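Long-range contact in DMATS type aromatic prenyltransferase (Micromonospora olivasterospora, PDB 6ZRY), which probably transfers a dimethylallyl group to the indole ring of tryptophan, as a bacterial aromatic prenyltransferase of the ABBA-barrel fold: residues A[285-290]-A[325-330]. Residues are numbered along the deposited sequence; the frame is centred on the assembly and turned at random.
With TRP (tryptophan), chain C.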
loop_
_atom_site.group_PDB
_atom_site.type_symbol
_atom_site.label_atom_id
_atom_site.label_comp_id
_atom_site.label_asym_id
_atom_site.label_seq_id
_atom_site.Cartn_x
_atom_site.Cartn_y
_atom_site.Cartn_z
ATOM N N THR A 285 -15.796 7.649 13.552
ATOM C CA THR A 285 -17.174 7.112 13.624
ATOM C C THR A 285 -17.598 6.628 12.241
ATOM O O THR A 285 -18.362 5.652 12.170
ATOM C CB THR A 285 -18.130 8.149 14.210
ATOM O OG1 THR A 285 -18.018 9.380 13.490
ATOM C CG2 THR A 285 -17.840 8.372 15.672
ATOM N N ASP A 286 -17.124 7.282 11.189
ATOM C CA ASP A 286 -17.634 7.095 9.824
ATOM C C ASP A 286 -16.739 7.846 8.832
ATOM O O ASP A 286 -15.897 8.589 9.251
ATOM C CB ASP A 286 -19.091 7.579 9.753
ATOM C CG ASP A 286 -19.252 9.017 10.177
ATOM O OD1 ASP A 286 -18.775 9.896 9.445
ATOM O OD2 ASP A 286 -19.833 9.245 11.237
ATOM N N ASP A 287 -17.022 7.677 7.555
ATOM C CA ASP A 287 -16.248 8.250 6.447
ATOM C C ASP A 287 -16.475 9.755 6.321
ATOM O O ASP A 287 -15.633 10.387 5.705
ATOM C CB ASP A 287 -16.546 7.461 5.185
ATOM C CG ASP A 287 -15.707 6.199 5.189
ATOM O OD1 ASP A 287 -14.434 6.368 5.294
ATOM O OD2 ASP A 287 -16.308 5.080 5.113
ATOM N N GLN A 288 -17.574 10.313 6.839
ATOM C CA GLN A 288 -17.729 11.786 6.860
ATOM C C GLN A 288 -16.657 12.340 7.787
ATOM O O GLN A 288 -15.919 13.267 7.373
ATOM C CB GLN A 288 -19.101 12.242 7.312
ATOM C CG GLN A 288 -19.282 13.756 7.205
ATOM C CD GLN A 288 -19.224 14.255 5.791
ATOM O OE1 GLN A 288 -20.074 13.933 4.956
ATOM N NE2 GLN A 288 -18.190 15.010 5.476
ATOM N N GLU A 289 -16.528 11.767 8.965
ATOM C CA GLU A 289 -15.475 12.218 9.907
ATOM C C GLU A 289 -14.092 11.988 9.285
ATOM O O GLU A 289 -13.214 12.912 9.375
ATOM C CB GLU A 289 -15.569 11.534 11.252
ATOM C CG GLU A 289 -14.607 12.175 12.238
ATOM C CD GLU A 289 -14.604 11.624 13.640
ATOM O OE1 GLU A 289 -14.968 10.470 13.812
ATOM O OE2 GLU A 289 -14.242 12.404 14.573
ATOM N N ALA A 290 -13.854 10.828 8.667
ATOM C CA ALA A 290 -12.539 10.571 8.058
ATOM C C ALA A 290 -12.312 11.610 6.954
ATOM O O ALA A 290 -11.222 12.124 6.854
ATOM C CB ALA A 290 -12.415 9.134 7.489
ATOM N N GLY A 325 -14.537 3.045 6.708
ATOM C CA GLY A 325 -13.560 2.200 5.991
ATOM C C GLY A 325 -13.478 2.491 4.492
ATOM O O GLY A 325 -12.636 1.867 3.841
ATOM N N LEU A 326 -14.320 3.370 3.931
ATOM C CA LEU A 326 -14.087 3.852 2.550
ATOM C C LEU A 326 -12.708 4.492 2.526
ATOM O O LEU A 326 -11.878 4.102 1.696
ATOM C CB LEU A 326 -15.151 4.861 2.098
ATOM C CG LEU A 326 -14.803 5.582 0.800
ATOM C CD1 LEU A 326 -14.747 4.624 -0.367
ATOM C CD2 LEU A 326 -15.763 6.708 0.530
ATOM N N ILE A 327 -12.465 5.434 3.435
ATOM C CA ILE A 327 -11.117 6.019 3.615
ATOM C C ILE A 327 -10.360 5.077 4.559
ATOM O O ILE A 327 -10.553 5.148 5.760
ATOM C CB ILE A 327 -11.186 7.472 4.109
ATOM C CG1 ILE A 327 -12.084 8.316 3.203
ATOM C CG2 ILE A 327 -9.778 8.050 4.216
ATOM C CD1 ILE A 327 -12.281 9.733 3.670
ATOM N N ALA A 328 -9.583 4.167 3.989
ATOM C CA ALA A 328 -8.988 3.045 4.722
ATOM C C ALA A 328 -7.743 3.512 5.497
ATOM O O ALA A 328 -7.509 3.047 6.634
ATOM C CB ALA A 328 -8.628 1.951 3.740
ATOM N N HIS A 329 -6.965 4.345 4.861
ATOM C CA HIS A 329 -5.687 4.888 5.360
ATOM C C HIS A 329 -5.508 6.319 4.862
ATOM O O HIS A 329 -6.088 6.694 3.817
ATOM C CB HIS A 329 -4.485 4.074 4.897
ATOM C CG HIS A 329 -4.565 2.615 5.130
ATOM N ND1 HIS A 329 -3.983 2.027 6.215
ATOM C CD2 HIS A 329 -5.106 1.616 4.398
ATOM C CE1 HIS A 329 -4.168 0.702 6.148
ATOM N NE2 HIS A 329 -4.866 0.431 5.054
ATOM N N VAL A 330 -4.684 7.078 5.561
ATOM C CA VAL A 330 -4.124 8.333 5.017
ATOM C C VAL A 330 -2.658 8.373 5.402
ATOM O O VAL A 330 -2.323 7.903 6.519
ATOM C CB VAL A 330 -4.895 9.579 5.513
ATOM C CG1 VAL A 330 -4.803 9.736 7.005
ATOM C CG2 VAL A 330 -4.406 10.834 4.792
HETATM N N TRP C . -5.655 -4.000 4.223
HETATM C CA TRP C . -4.299 -4.294 4.806
HETATM C C TRP C . -4.108 -3.482 6.089
HETATM O O TRP C . -3.160 -3.755 6.849
HETATM C CB TRP C . -3.178 -4.020 3.785
HETATM C CG TRP C . -3.064 -2.596 3.339
HETATM C CD1 TRP C . -3.786 -1.976 2.354
HETATM C CD2 TRP C . -2.158 -1.602 3.855
HETATM N NE1 TRP C . -3.393 -0.668 2.231
HETATM C CE2 TRP C . -2.390 -0.411 3.127
HETATM C CE3 TRP C . -1.165 -1.603 4.845
HETATM C CZ2 TRP C . -1.683 0.767 3.377
HETATM C CZ3 TRP C . -0.466 -0.440 5.088
HETATM C CH2 TRP C . -0.718 0.724 4.358
HETATM O OXT TRP C . -4.899 -2.559 6.384
HETATM O O HOH W 1 -12.845 5.444 7.228
#
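Asp-287, in the first turn of its helix, faces the turn that leads into the strand starting at Ile-327, and the backbones come closest at Asp-287 and Leu-326, with 6.3 Å between their CA atoms. The carboxylate of Asp-287 carries the contact, gripping two successive backbone N-H groups. OD1 takes the amide of Ile-327 in a nearly straight bond (N to OD1 2.9 Å, 172° at the hydrogen), met from well above the carboxylate plane. OD2 accepts from Leu-326 N on its syn side, also at 2.9 Å but more bent. With CG anti to its own carbonyl carbon (chi1 -81°), the acid group reaches across to the turn. A water ties the same corner together: it donates to Asp-287 OD1 and to Ile-327 O, and accepts from Gly-325 N. OD2 also forms a salt bridge with Arg-318, which probably favours the charged form of this buried acid. An alanine at Asp-287 would probably leave the amides of Leu-326 and Ile-327 without their acceptors and Arg-318 without its counter-charge, freeing the turn to shift. One turn along the helix, the methyl of Ala-290 packs against the tip of Ile-327, CB to CD1 3.9 Å. Behind Asp-287, Asp-286 N-caps the helix, its OD1 accepting from Glu-289 N at 3.0 Å, while its OD2 pairs with Arg-321. Ile-327 goes on to fill the layer between helix 287-300, at Arg-291 and Val-294, and strand 341-346, at Val-343 and Leu-345. The contact thus fastens an outer helix to the start of strand 327-333 in the barrel wall; two residues farther along that strand, His-329 lays a ring face against the indole of the bound tryptophan.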